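Local atomic coordinates of cellulosomal scaffoldin (Bacteroides cellulosolvens, PDB entry 2Y3N), a protein that serves as a cellulosome scaffold, this part being a type II cohesin domain bound to a second chain, a cellulosomal family-48 glycoside hydrolase. Residues 6-11 and 21-26; 36-41 and 89-94; 72-77 and 93-98; 147-152 and 160-165. All blocks are in the same frame, centred on the assembly; numbering follows the deposited sequence.

Contact 1 (6-11 and 21-26); sequences VLTAID and VTLTIN
Asn26 N gives Leu7 O the shortest bond between these segments, 2.6 Å and almost straight (172° at the hydrogen). It belongs to the antiparallel pairing of strands 4-10 and 20-28 in one of the two sheets of the cohesin beta-sandwich. Leu7 N returns a bond to Asn26 O. Ala9 and Thr24 form the next hydrogen-bonded pair, with Thr24 N 2.7 Å from Ala9 O. Between these two pairs Thr8 and Ile25 face each other without hydrogen bonds, their CA atoms 4.4 Å apart. Their side chains lie alongside one another, Thr8 CG2 against Ile25 CG1 at 4.0 Å, while Thr8 OG1 meets the methyl CD1 of Leu23 at 3.5 Å. Leu23 CD1 also takes Ile10 CG2 at 3.7 Å, and Ile10, Val21 and Leu23 all rest on Leu131 of the other sheet. On the reverse face Leu7 CD1 lies against Asn26 CB, 3.7 Å away. The hydroxyl of Thr22 pairs with Thr117 on strand 111-120. Asp11 holds its CG between backbone N and carbonyl carbon (chi1 37°), which turns the carboxylate back to Thr22: OD1 takes Thr22 N at 3.0 Å on its syn side, 22° out of the carboxylate plane.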
loop_
_atom_site.group_PDB
_atom_site.type_symbol
_atom_site.label_atom_id
_atom_site.label_comp_id
_atom_site.label_asym_id
_atom_site.label_seq_id
_atom_site.Cartn_x
_atom_site.Cartn_y
_atom_site.Cartn_z
ATOM N N VAL C 6 7.209 -9.443 3.696
ATOM C CA VAL C 6 6.338 -8.420 4.186
ATOM C C VAL C 6 5.787 -8.928 5.491
ATOM O O VAL C 6 5.220 -10.022 5.555
ATOM C CB VAL C 6 5.134 -8.072 3.210
ATOM C CG1 VAL C 6 4.175 -7.112 3.888
ATOM C CG2 VAL C 6 5.637 -7.423 1.949
ATOM N N LEU C 7 5.889 -8.135 6.548
ATOM C CA LEU C 7 5.274 -8.607 7.758
ATOM C C LEU C 7 4.626 -7.506 8.575
ATOM O O LEU C 7 4.857 -6.301 8.339
ATOM C CB LEU C 7 6.244 -9.422 8.599
ATOM C CG LEU C 7 7.681 -9.107 8.530
ATOM C CD1 LEU C 7 7.814 -7.876 9.260
ATOM C CD2 LEU C 7 8.327 -10.262 9.257
ATOM N N THR C 8 3.815 -7.928 9.533
ATOM C CA THR C 8 3.105 -6.969 10.305
ATOM C C THR C 8 3.125 -7.270 11.792
ATOM O O THR C 8 3.470 -8.376 12.244
ATOM C CB THR C 8 1.649 -6.900 9.836
ATOM O OG1 THR C 8 0.961 -8.017 10.358
ATOM C CG2 THR C 8 1.572 -6.834 8.308
ATOM N N ALA C 9 2.693 -6.273 12.533
ATOM C CA ALA C 9 2.665 -6.332 14.000
ATOM C C ALA C 9 1.605 -5.371 14.544
ATOM O O ALA C 9 1.308 -4.310 13.946
ATOM C CB ALA C 9 4.057 -5.988 14.591
ATOM N N ILE C 10 0.974 -5.808 15.621
ATOM C CA ILE C 10 0.058 -4.954 16.376
ATOM C C ILE C 10 0.534 -4.724 17.804
ATOM O O ILE C 10 1.314 -5.554 18.381
ATOM C CB ILE C 10 -1.375 -5.502 16.372
ATOM C CG1 ILE C 10 -1.397 -6.909 16.998
ATOM C CG2 ILE C 10 -1.934 -5.435 14.908
ATOM C CD1 ILE C 10 -2.788 -7.529 17.343
ATOM N N ASP C 11 0.065 -3.599 18.340
ATOM C CA ASP C 11 0.423 -3.110 19.651
ATOM C C ASP C 11 -0.353 -3.854 20.765
ATOM O O ASP C 11 0.177 -4.065 21.878
ATOM C CB ASP C 11 0.245 -1.576 19.750
ATOM C CG ASP C 11 -0.987 -1.014 18.992
ATOM O OD1 ASP C 11 -1.768 -1.733 18.287
ATOM O OD2 ASP C 11 -1.193 0.230 19.155
ATOM N N VAL C 21 -6.665 -0.425 17.244
ATOM C CA VAL C 21 -5.499 -1.298 17.116
ATOM C C VAL C 21 -4.683 -0.882 15.861
ATOM O O VAL C 21 -5.215 -0.739 14.759
ATOM C CB VAL C 21 -5.859 -2.824 17.141
ATOM C CG1 VAL C 21 -6.837 -3.153 16.080
ATOM C CG2 VAL C 21 -4.630 -3.713 17.014
ATOM N N THR C 22 -3.390 -0.644 16.061
ATOM C CA THR C 22 -2.552 -0.225 14.918
ATOM C C THR C 22 -1.765 -1.363 14.370
ATOM O O THR C 22 -1.022 -2.071 15.106
ATOM C CB THR C 22 -1.587 0.919 15.266
ATOM O OG1 THR C 22 -2.318 2.083 15.693
ATOM C CG2 THR C 22 -0.713 1.278 14.066
ATOM N N LEU C 23 -1.970 -1.567 13.082
ATOM C CA LEU C 23 -1.235 -2.559 12.293
ATOM C C LEU C 23 0.004 -1.897 11.682
ATOM O O LEU C 23 -0.113 -1.073 10.783
ATOM C CB LEU C 23 -2.167 -3.071 11.180
ATOM C CG LEU C 23 -1.503 -4.160 10.331
ATOM C CD1 LEU C 23 -1.227 -5.456 11.241
ATOM C CD2 LEU C 23 -2.350 -4.500 9.125
ATOM N N THR C 24 1.208 -2.198 12.195
ATOM C CA THR C 24 2.387 -1.729 11.511
ATOM C C THR C 24 2.768 -2.770 10.465
ATOM O O THR C 24 2.901 -3.958 10.784
ATOM C CB THR C 24 3.624 -1.541 12.564
ATOM O OG1 THR C 24 3.229 -0.532 13.524
ATOM C CG2 THR C 24 4.963 -1.038 11.866
ATOM N N ILE C 25 3.066 -2.307 9.257
ATOM C CA ILE C 25 3.467 -3.156 8.095
ATOM C C ILE C 25 4.893 -2.846 7.750
ATOM O O ILE C 25 5.247 -1.655 7.562
ATOM C CB ILE C 25 2.591 -2.875 6.852
ATOM C CG1 ILE C 25 1.143 -3.040 7.210
ATOM C CG2 ILE C 25 2.983 -3.856 5.772
ATOM C CD1 ILE C 25 0.146 -2.266 6.197
ATOM N N ASN C 26 5.750 -3.870 7.812
ATOM C CA ASN C 26 7.156 -3.735 7.479
ATOM C C ASN C 26 7.541 -4.479 6.237
ATOM O O ASN C 26 6.919 -5.481 5.882
ATOM C CB ASN C 26 8.046 -4.242 8.657
ATOM C CG ASN C 26 7.626 -3.597 10.004
ATOM O OD1 ASN C 26 7.937 -2.476 10.254
ATOM N ND2 ASN C 26 6.904 -4.341 10.857
#

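Contact 2 (36-41 and 89-94); sequences YQFNIK and LNFGRL
Segments 36-41 and 89-94 run antiparallel (168° between their directions) with axes 4.7 Å apart, joined by the hydrogen-bonded pairs Tyr36-Arg93, Phe38-Phe91 and Ile40-Leu89. At the pair Gln37-Gly92 the CA atoms close to 4.0 Å, and a CB on Gly92 would collide with Tyr36 O. A chi1 of 71° swings the Tyr36 ring over the neighbouring strand and lays one of its faces on Gly92 and Arg93 N, CE1 reaching Gly92 CA at 3.5 Å. Its OH lies at the edge of the Phe91 ring, near that ring's plane and 3.5 Å from CD1. Ile40 CD1 also meets Phe91, at CZ, 3.7 Å away. Cutting Tyr36 back to an alanine would probably bare the Gly92 backbone and open a gap beside the Phe91 edge. This aromatic face is core of the cohesin beta-sandwich, touching Val113, Ala114 and Val116 of strand 111-120 in the facing sheet. The other face is polar and borders the partner enzyme chain. There Gln37 NE2 donates to Asn90 OD1 at 2.7 Å with the amides nearly coplanar (13°), and Gln37 OE1 accepts from Met17 N of the family-48 hydrolase chain. A water accepts a second bond from Gln37 NE2 at 2.8 Å.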
loop_
_atom_site.group_PDB
_atom_site.type_symbol
_atom_site.label_atom_id
_atom_site.label_comp_id
_atom_site.label_asym_id
_atom_site.label_seq_id
_atom_site.Cartn_x
_atom_site.Cartn_y
_atom_site.Cartn_z
ATOM N N TYR C 36 5.740 0.348 -2.780
ATOM C CA TYR C 36 4.867 -0.856 -2.541
ATOM C C TYR C 36 3.439 -0.471 -2.877
ATOM O O TYR C 36 3.125 0.685 -2.947
ATOM C CB TYR C 36 4.924 -1.208 -1.049
ATOM C CG TYR C 36 4.187 -0.205 -0.193
ATOM C CD1 TYR C 36 2.789 -0.335 0.018
ATOM C CD2 TYR C 36 4.811 0.903 0.294
ATOM C CE1 TYR C 36 2.083 0.587 0.740
ATOM C CE2 TYR C 36 4.132 1.809 1.077
ATOM C CZ TYR C 36 2.760 1.648 1.275
ATOM O OH TYR C 36 2.065 2.562 1.992
ATOM N N GLN C 37 2.590 -1.452 -3.099
ATOM C CA GLN C 37 1.150 -1.186 -3.068
ATOM C C GLN C 37 0.576 -2.408 -2.374
ATOM O O GLN C 37 1.031 -3.522 -2.630
ATOM C CB GLN C 37 0.586 -1.021 -4.482
ATOM C CG GLN C 37 -0.953 -1.301 -4.595
ATOM C CD GLN C 37 -1.501 -0.997 -5.988
ATOM O OE1 GLN C 37 -0.753 -1.019 -6.982
ATOM N NE2 GLN C 37 -2.820 -0.712 -6.070
ATOM N N PHE C 38 -0.427 -2.172 -1.528
ATOM C CA PHE C 38 -1.133 -3.239 -0.844
ATOM C C PHE C 38 -2.616 -3.172 -1.187
ATOM O O PHE C 38 -3.116 -2.083 -1.367
ATOM C CB PHE C 38 -1.020 -3.103 0.701
ATOM C CG PHE C 38 0.403 -3.252 1.233
ATOM C CD1 PHE C 38 1.254 -4.235 0.734
ATOM C CD2 PHE C 38 0.859 -2.398 2.230
ATOM C CE1 PHE C 38 2.535 -4.381 1.192
ATOM C CE2 PHE C 38 2.240 -2.517 2.709
ATOM C CZ PHE C 38 3.035 -3.526 2.189
ATOM N N ASN C 39 -3.269 -4.353 -1.244
ATOM C CA ASN C 39 -4.673 -4.493 -1.055
ATOM C C ASN C 39 -4.933 -5.298 0.214
ATOM O O ASN C 39 -4.505 -6.436 0.303
ATOM C CB ASN C 39 -5.307 -5.186 -2.263
ATOM C CG ASN C 39 -5.427 -4.260 -3.500
ATOM O OD1 ASN C 39 -4.978 -3.083 -3.492
ATOM N ND2 ASN C 39 -6.073 -4.770 -4.544
ATOM N N ILE C 40 -5.699 -4.693 1.140
ATOM C CA ILE C 40 -5.915 -5.208 2.464
ATOM C C ILE C 40 -7.434 -5.281 2.753
ATOM O O ILE C 40 -8.130 -4.260 2.765
ATOM C CB ILE C 40 -5.190 -4.327 3.565
ATOM C CG1 ILE C 40 -3.683 -4.271 3.291
ATOM C CG2 ILE C 40 -5.438 -4.954 4.943
ATOM C CD1 ILE C 40 -2.899 -3.322 4.342
ATOM N N LYS C 41 -7.922 -6.513 2.903
ATOM C CA LYS C 41 -9.312 -6.759 3.202
ATOM C C LYS C 41 -9.473 -6.791 4.720
ATOM O O LYS C 41 -8.686 -7.494 5.438
ATOM C CB LYS C 41 -9.726 -8.131 2.616
ATOM C CG LYS C 41 -11.124 -8.633 3.196
ATOM C CD LYS C 41 -12.180 -8.349 2.144
ATOM C CE LYS C 41 -13.638 -8.540 2.633
ATOM N NZ LYS C 41 -14.185 -7.366 3.472
ATOM N N LEU C 89 -8.818 -1.895 1.584
ATOM C CA LEU C 89 -7.934 -0.757 1.524
ATOM C C LEU C 89 -7.057 -0.932 0.328
ATOM O O LEU C 89 -6.510 -2.006 0.115
ATOM C CB LEU C 89 -7.042 -0.711 2.796
ATOM C CG LEU C 89 -7.831 -0.501 4.080
ATOM C CD1 LEU C 89 -6.824 -0.348 5.202
ATOM C CD2 LEU C 89 -8.736 0.754 3.962
ATOM N N ASN C 90 -6.855 0.138 -0.439
ATOM C CA ASN C 90 -5.946 0.043 -1.582
ATOM C C ASN C 90 -5.042 1.271 -1.645
ATOM O O ASN C 90 -5.453 2.354 -2.008
ATOM C CB ASN C 90 -6.687 -0.263 -2.911
ATOM C CG ASN C 90 -5.805 0.009 -4.160
ATOM O OD1 ASN C 90 -4.612 -0.245 -4.146
ATOM N ND2 ASN C 90 -6.397 0.549 -5.194
ATOM N N PHE C 91 -3.709 1.032 -1.284
ATOM C CA PHE C 91 -2.857 2.208 -1.171
ATOM C C PHE C 91 -1.399 1.904 -1.460
ATOM O O PHE C 91 -0.961 0.756 -1.367
ATOM C CB PHE C 91 -2.993 2.832 0.222
ATOM C CG PHE C 91 -2.628 1.898 1.341
ATOM C CD1 PHE C 91 -1.319 1.803 1.783
ATOM C CD2 PHE C 91 -3.594 1.117 1.952
ATOM C CE1 PHE C 91 -0.981 0.945 2.812
ATOM C CE2 PHE C 91 -3.262 0.258 2.982
ATOM C CZ PHE C 91 -1.954 0.172 3.412
ATOM N N GLY C 92 -0.615 2.833 -1.729
ATOM C CA GLY C 92 0.796 2.591 -1.862
ATOM C C GLY C 92 1.561 3.894 -1.843
ATOM O O GLY C 92 0.982 4.967 -1.923
ATOM N N ARG C 93 2.888 3.756 -1.773
ATOM C CA ARG C 93 3.794 4.899 -1.793
ATOM C C ARG C 93 5.057 4.493 -2.532
ATOM O O ARG C 93 5.525 3.355 -2.414
ATOM C CB ARG C 93 4.133 5.294 -0.382
ATOM C CG ARG C 93 5.010 6.563 -0.193
ATOM C CD ARG C 93 5.058 6.876 1.269
ATOM N NE ARG C 93 5.955 7.971 1.621
ATOM C CZ ARG C 93 5.678 9.270 1.559
ATOM N NH1 ARG C 93 4.580 9.685 0.978
ATOM N NH2 ARG C 93 6.584 10.182 1.969
ATOM N N LEU C 94 5.683 5.456 -3.192
ATOM C CA LEU C 94 6.874 5.195 -3.905
ATOM C C LEU C 94 7.795 6.408 -3.971
ATOM O O LEU C 94 7.335 7.549 -3.779
ATOM C CB LEU C 94 6.591 4.648 -5.311
ATOM C CG LEU C 94 6.325 5.665 -6.407
ATOM C CD1 LEU C 94 6.472 4.951 -7.788
ATOM C CD2 LEU C 94 4.975 6.336 -6.229
HETATM O O HOH W 1 -4.663 0.266 -7.991
#

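Contact 3 (72-77 and 93-98); sequences GRFNAT and RLYMNL
Segments 72-77 and 93-98 meet antiparallel at the open end of the hairpin of strands 76-80 and 88-95, where Ala76 faces Tyr95 without hydrogen bonds and Thr77 and Leu94 bond to each other both ways, Thr77 N reaching Leu94 O at 2.8 Å. Past these pairs the two segments leave the sheet but stay joined: Asn97 N reaches Phe74 O at 2.9 Å and Met96 N reaches Asn75 O at 3.0 Å. Asn75 O is gripped twice, because Thr77, with OG1 beside its own backbone N (chi1 -49°), turns the hydroxyl back and donates to that oxygen at 2.8 Å from the opposite face of the carbonyl plane. Phe74 and Tyr95 form a T-shaped pair with planes at 89° and centroids 5.1 Å apart. Phe74 is the edge, its CD2 standing 3.7 Å above the centre of the Tyr95 ring. Tyr95 OH accepts from Gly72 N at 2.7 Å and is also hydrogen-bonded to Glu108, so both backbone and side chain fix the ring's end. Ala76 CB lies off-centre over one face of the Arg93 guanidinium, 3.3 Å above its plane. That group is held further by a salt bridge to Asp78 and a cation-pi contact with Tyr66. Asn75 OD1 bonds Ser50 of the neighbouring hydrolase chain, so this loop joins the interface. Tyr101 of helix 98-104 packs against both aromatic rings, and Asn97 is the N-cap of that helix, its OD1 accepting from Ala100 N.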
loop_
_atom_site.group_PDB
_atom_site.type_symbol
_atom_site.label_atom_id
_atom_site.label_comp_id
_atom_site.label_asym_id
_atom_site.label_seq_id
_atom_site.Cartn_x
_atom_site.Cartn_y
_atom_site.Cartn_z
ATOM N N GLY C 72 12.392 9.818 2.414
ATOM C CA GLY C 72 13.422 10.666 1.825
ATOM C C GLY C 72 12.882 11.583 0.757
ATOM O O GLY C 72 11.806 11.332 0.174
ATOM N N ARG C 73 13.637 12.640 0.464
ATOM C CA ARG C 73 13.183 13.634 -0.540
ATOM C C ARG C 73 13.433 13.160 -1.975
ATOM O O ARG C 73 14.206 13.783 -2.697
ATOM C CB ARG C 73 13.915 14.959 -0.321
ATOM C CG ARG C 73 13.640 15.647 1.043
ATOM C CD ARG C 73 13.434 17.130 0.783
ATOM N NE ARG C 73 13.623 17.943 1.968
ATOM C CZ ARG C 73 13.446 19.256 1.992
ATOM N NH1 ARG C 73 13.090 19.915 0.888
ATOM N NH2 ARG C 73 13.640 19.907 3.120
ATOM N N PHE C 74 12.886 12.010 -2.375
ATOM C CA PHE C 74 13.064 11.527 -3.736
ATOM C C PHE C 74 11.690 11.558 -4.435
ATOM O O PHE C 74 11.293 10.606 -5.105
ATOM C CB PHE C 74 13.726 10.117 -3.747
ATOM C CG PHE C 74 15.013 10.049 -2.959
ATOM C CD1 PHE C 74 16.129 10.832 -3.320
ATOM C CD2 PHE C 74 15.115 9.249 -1.841
ATOM C CE1 PHE C 74 17.286 10.749 -2.582
ATOM C CE2 PHE C 74 16.286 9.187 -1.100
ATOM C CZ PHE C 74 17.338 9.961 -1.444
ATOM N N ASN C 75 11.017 12.689 -4.307
ATOM C CA ASN C 75 9.593 12.863 -4.730
ATOM C C ASN C 75 8.710 11.699 -4.232
ATOM O O ASN C 75 8.112 10.911 -5.056
ATOM C CB ASN C 75 9.452 13.050 -6.240
ATOM C CG ASN C 75 10.080 14.330 -6.741
ATOM O OD1 ASN C 75 9.366 15.237 -7.184
ATOM N ND2 ASN C 75 11.398 14.410 -6.710
ATOM N N ALA C 76 8.675 11.551 -2.921
ATOM C CA ALA C 76 7.945 10.406 -2.259
ATOM C C ALA C 76 6.468 10.677 -2.399
ATOM O O ALA C 76 5.978 11.710 -1.909
ATOM C CB ALA C 76 8.329 10.254 -0.820
ATOM N N THR C 77 5.747 9.788 -3.106
ATOM C CA THR C 77 4.370 10.114 -3.518
ATOM C C THR C 77 3.384 8.996 -3.083
ATOM O O THR C 77 3.744 7.806 -3.144
ATOM C CB THR C 77 4.322 10.280 -5.026
ATOM O OG1 THR C 77 5.387 11.170 -5.468
ATOM C CG2 THR C 77 2.954 10.855 -5.477
ATOM N N ARG C 93 2.888 3.756 -1.773
ATOM C CA ARG C 93 3.794 4.899 -1.793
ATOM C C ARG C 93 5.057 4.493 -2.532
ATOM O O ARG C 93 5.525 3.355 -2.414
ATOM C CB ARG C 93 4.133 5.294 -0.382
ATOM C CG ARG C 93 5.010 6.563 -0.193
ATOM C CD ARG C 93 5.058 6.876 1.269
ATOM N NE ARG C 93 5.955 7.971 1.621
ATOM C CZ ARG C 93 5.678 9.270 1.559
ATOM N NH1 ARG C 93 4.580 9.685 0.978
ATOM N NH2 ARG C 93 6.584 10.182 1.969
ATOM N N LEU C 94 5.683 5.456 -3.192
ATOM C CA LEU C 94 6.874 5.195 -3.905
ATOM C C LEU C 94 7.795 6.408 -3.971
ATOM O O LEU C 94 7.335 7.549 -3.779
ATOM C CB LEU C 94 6.591 4.648 -5.311
ATOM C CG LEU C 94 6.325 5.665 -6.407
ATOM C CD1 LEU C 94 6.472 4.951 -7.788
ATOM C CD2 LEU C 94 4.975 6.336 -6.229
ATOM N N TYR C 95 9.098 6.159 -4.111
ATOM C CA TYR C 95 10.021 7.293 -4.508
ATOM C C TYR C 95 9.845 7.447 -5.993
ATOM O O TYR C 95 10.115 6.502 -6.776
ATOM C CB TYR C 95 11.431 6.946 -4.117
ATOM C CG TYR C 95 11.739 7.023 -2.665
ATOM C CD1 TYR C 95 11.226 8.066 -1.859
ATOM C CD2 TYR C 95 12.630 6.099 -2.083
ATOM C CE1 TYR C 95 11.599 8.193 -0.537
ATOM C CE2 TYR C 95 13.005 6.222 -0.762
ATOM C CZ TYR C 95 12.501 7.272 -0.005
ATOM O OH TYR C 95 12.866 7.374 1.273
ATOM N N MET C 96 9.230 8.550 -6.427
ATOM C CA MET C 96 9.018 8.747 -7.821
ATOM C C MET C 96 10.322 9.091 -8.544
ATOM O O MET C 96 10.516 8.698 -9.712
ATOM C CB MET C 96 8.008 9.861 -8.079
ATOM C CG MET C 96 7.494 9.838 -9.421
ATOM S SD MET C 96 6.022 8.853 -9.367
ATOM C CE MET C 96 4.883 10.038 -8.694
ATOM N N ASN C 97 11.227 9.818 -7.876
ATOM C CA ASN C 97 12.487 10.156 -8.522
ATOM C C ASN C 97 13.489 9.002 -8.313
ATOM O O ASN C 97 14.381 9.086 -7.457
ATOM C CB ASN C 97 13.057 11.450 -7.961
ATOM C CG ASN C 97 14.204 11.997 -8.808
ATOM O OD1 ASN C 97 14.838 11.276 -9.589
ATOM N ND2 ASN C 97 14.519 13.269 -8.601
ATOM N N LEU C 98 13.275 7.915 -9.059
ATOM C CA LEU C 98 14.085 6.717 -8.943
ATOM C C LEU C 98 15.543 6.950 -9.218
ATOM O O LEU C 98 16.382 6.522 -8.439
ATOM C CB LEU C 98 13.535 5.583 -9.844
ATOM C CG LEU C 98 12.102 5.182 -9.462
ATOM C CD1 LEU C 98 11.574 4.222 -10.492
ATOM C CD2 LEU C 98 12.068 4.554 -8.046
#

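Contact 4 (147-152 and 160-165); sequences TMLFDW and SAYKVV
A methyl of Leu149 sits squarely on the Tyr162 ring: CD1 lies 3.6 Å from the centroid and only 6° off the ring normal, a CH-pi contact over the middle of the face. The two residues belong to different sheets of the cohesin beta-sandwich, strand 147-151 and strand 162-164, whose segment axes pass 9.6 Å apart, so side chains and a water bridge the gap. Its chi1 of 69° points the Tyr162 ring across to strand 147-151. The hydroxyl end arrives beside Thr147, with Tyr162 OH 3.5 Å from Thr147 CG2. Farther along, Thr147 and Val164 meet tip to tip, OG1 being 3.6 Å from CG2 of the valine. The threonine hydroxyl, which meets only carbon on the valine, finds its hydrogen bond at Asp145 O. A water joins the layers by accepting from Leu149 N at 2.9 Å and hydrogen-bonding Tyr162 OH at 2.8 Å. A phenylalanine replacing Tyr162 would probably leave this water without one of its mates, and Leu149 N and strand 162-164 without the bridge between them. In the next shell Tyr157 of strand 156-157 touches both Leu149 and Tyr162, and Tyr36 packs on Leu149 from strand 33-41. On the reverse side of strand 147-151, Met148 and Phe150 pack on Ala18 and Met21 of the neighbouring hydrolase chain. Val6 of strand 4-10, the parallel neighbour of strand 162-164, fills in beside Tyr162 and sets its CG2 3.9 Å from Thr147 CG2.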
loop_
_atom_site.group_PDB
_atom_site.type_symbol
_atom_site.label_atom_id
_atom_site.label_comp_id
_atom_site.label_asym_id
_atom_site.label_seq_id
_atom_site.Cartn_x
_atom_site.Cartn_y
_atom_site.Cartn_z
ATOM N N THR C 147 -0.006 -7.813 -2.840
ATOM C CA THR C 147 1.245 -7.114 -2.543
ATOM C C THR C 147 2.068 -6.942 -3.797
ATOM O O THR C 147 2.309 -7.901 -4.538
ATOM C CB THR C 147 2.102 -7.894 -1.477
ATOM O OG1 THR C 147 1.374 -7.989 -0.252
ATOM C CG2 THR C 147 3.351 -7.163 -1.192
ATOM N N MET C 148 2.492 -5.717 -4.058
ATOM C CA MET C 148 3.455 -5.484 -5.045
ATOM C C MET C 148 4.581 -4.665 -4.422
ATOM O O MET C 148 4.327 -3.673 -3.781
ATOM C CB MET C 148 2.831 -4.752 -6.248
ATOM C CG MET C 148 1.626 -5.482 -6.795
ATOM S SD MET C 148 0.682 -4.594 -8.028
ATOM C CE MET C 148 1.903 -4.189 -9.170
ATOM N N LEU C 149 5.816 -5.079 -4.684
ATOM C CA LEU C 149 7.017 -4.378 -4.189
ATOM C C LEU C 149 7.955 -4.015 -5.334
ATOM O O LEU C 149 8.051 -4.744 -6.310
ATOM C CB LEU C 149 7.760 -5.248 -3.157
ATOM C CG LEU C 149 6.994 -5.793 -1.973
ATOM C CD1 LEU C 149 7.982 -6.635 -1.051
ATOM C CD2 LEU C 149 6.329 -4.702 -1.135
ATOM N N PHE C 150 8.657 -2.887 -5.216
ATOM C CA PHE C 150 9.486 -2.459 -6.324
ATOM C C PHE C 150 10.876 -2.056 -5.871
ATOM O O PHE C 150 11.069 -1.746 -4.674
ATOM C CB PHE C 150 8.815 -1.320 -7.074
ATOM C CG PHE C 150 7.444 -1.665 -7.569
ATOM C CD1 PHE C 150 6.334 -1.550 -6.726
ATOM C CD2 PHE C 150 7.260 -2.087 -8.881
ATOM C CE1 PHE C 150 5.057 -1.883 -7.173
ATOM C CE2 PHE C 150 5.949 -2.429 -9.371
ATOM C CZ PHE C 150 4.857 -2.316 -8.504
ATOM N N ASP C 151 11.851 -2.112 -6.792
ATOM C CA ASP C 151 13.194 -1.682 -6.416
ATOM C C ASP C 151 13.520 -0.324 -7.037
ATOM O O ASP C 151 12.684 0.263 -7.727
ATOM C CB ASP C 151 14.219 -2.742 -6.785
ATOM C CG ASP C 151 14.282 -2.995 -8.282
ATOM O OD1 ASP C 151 13.966 -2.089 -9.106
ATOM O OD2 ASP C 151 14.679 -4.110 -8.651
ATOM N N TRP C 152 14.728 0.200 -6.777
ATOM C CA TRP C 152 15.058 1.535 -7.254
ATOM C C TRP C 152 15.418 1.618 -8.752
ATOM O O TRP C 152 15.658 2.726 -9.285
ATOM C CB TRP C 152 16.145 2.100 -6.381
ATOM C CG TRP C 152 17.447 1.426 -6.401
ATOM C CD1 TRP C 152 17.902 0.413 -7.251
ATOM C CD2 TRP C 152 18.540 1.777 -5.565
ATOM N NE1 TRP C 152 19.207 0.100 -6.924
ATOM C CE2 TRP C 152 19.615 0.903 -5.884
ATOM C CE3 TRP C 152 18.688 2.690 -4.509
ATOM C CZ2 TRP C 152 20.870 0.970 -5.220
ATOM C CZ3 TRP C 152 19.934 2.766 -3.845
ATOM C CH2 TRP C 152 20.998 1.890 -4.197
ATOM N N SER C 160 8.354 -14.181 -5.981
ATOM C CA SER C 160 8.903 -15.409 -5.347
ATOM C C SER C 160 10.143 -15.091 -4.488
ATOM O O SER C 160 10.718 -15.971 -3.877
ATOM C CB SER C 160 9.273 -16.445 -6.396
ATOM O OG SER C 160 10.386 -15.950 -7.130
ATOM N N ALA C 161 10.560 -13.840 -4.462
ATOM C CA ALA C 161 11.681 -13.410 -3.648
ATOM C C ALA C 161 11.251 -13.091 -2.209
ATOM O O ALA C 161 12.081 -12.851 -1.338
ATOM C CB ALA C 161 12.313 -12.182 -4.262
ATOM N N TYR C 162 9.950 -13.049 -1.954
ATOM C CA TYR C 162 9.503 -12.677 -0.580
ATOM C C TYR C 162 8.187 -13.339 -0.149
ATOM O O TYR C 162 7.317 -13.609 -0.980
ATOM C CB TYR C 162 9.416 -11.159 -0.452
ATOM C CG TYR C 162 8.308 -10.570 -1.254
ATOM C CD1 TYR C 162 8.489 -10.260 -2.583
ATOM C CD2 TYR C 162 7.054 -10.319 -0.676
ATOM C CE1 TYR C 162 7.440 -9.669 -3.349
ATOM C CE2 TYR C 162 6.000 -9.729 -1.459
ATOM C CZ TYR C 162 6.209 -9.466 -2.775
ATOM O OH TYR C 162 5.222 -8.873 -3.566
ATOM N N LYS C 163 8.080 -13.571 1.144
ATOM C CA LYS C 163 6.870 -14.087 1.773
ATOM C C LYS C 163 6.059 -12.918 2.315
ATOM O O LYS C 163 6.604 -11.924 2.832
ATOM C CB LYS C 163 7.172 -15.118 2.868
ATOM C CG LYS C 163 8.414 -14.846 3.716
ATOM C CD LYS C 163 8.881 -16.089 4.462
ATOM C CE LYS C 163 9.910 -15.760 5.525
ATOM N NZ LYS C 163 9.253 -15.335 6.822
ATOM N N VAL C 164 4.763 -12.991 2.084
ATOM C CA VAL C 164 3.855 -12.101 2.769
ATOM C C VAL C 164 3.354 -12.851 3.973
ATOM O O VAL C 164 2.723 -13.936 3.808
ATOM C CB VAL C 164 2.638 -11.769 1.870
ATOM C CG1 VAL C 164 1.669 -10.908 2.641
ATOM C CG2 VAL C 164 3.172 -11.019 0.562
ATOM N N VAL C 165 3.589 -12.285 5.157
ATOM C CA VAL C 165 3.162 -12.906 6.409
ATOM C C VAL C 165 1.846 -12.257 6.855
ATOM O O VAL C 165 1.834 -11.076 7.222
ATOM C CB VAL C 165 4.287 -12.781 7.513
ATOM C CG1 VAL C 165 3.921 -13.558 8.808
ATOM C CG2 VAL C 165 5.563 -13.212 6.994
HETATM O O HOH W 2 6.021 -7.656 -5.980
#

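All four contacts build one cohesin beta-sandwich. Contact 1 lies in one sheet, contacts 2 and 3 in the other, and contact 4 spans the two. Contacts 2 and 3 share Arg93 and Leu94 on strand 88-95, with centres about 16 Å apart. Contacts 1 and 2, centres about 14 Å apart, meet in the core where Ile25 packs on Phe38 and Ile40. Contact 4 touches contact 1 through Val6 and pairs with contact 2 through Gln37 and Met148. Along the chain contact 1 closes first, contacts 2 and 3 follow and end on the same strand, and contact 4 comes last. Contacts 2, 3 and 4 all reach the hydrolase chain, which binds the sheet holding strands 33-41, 88-95 and 147-151.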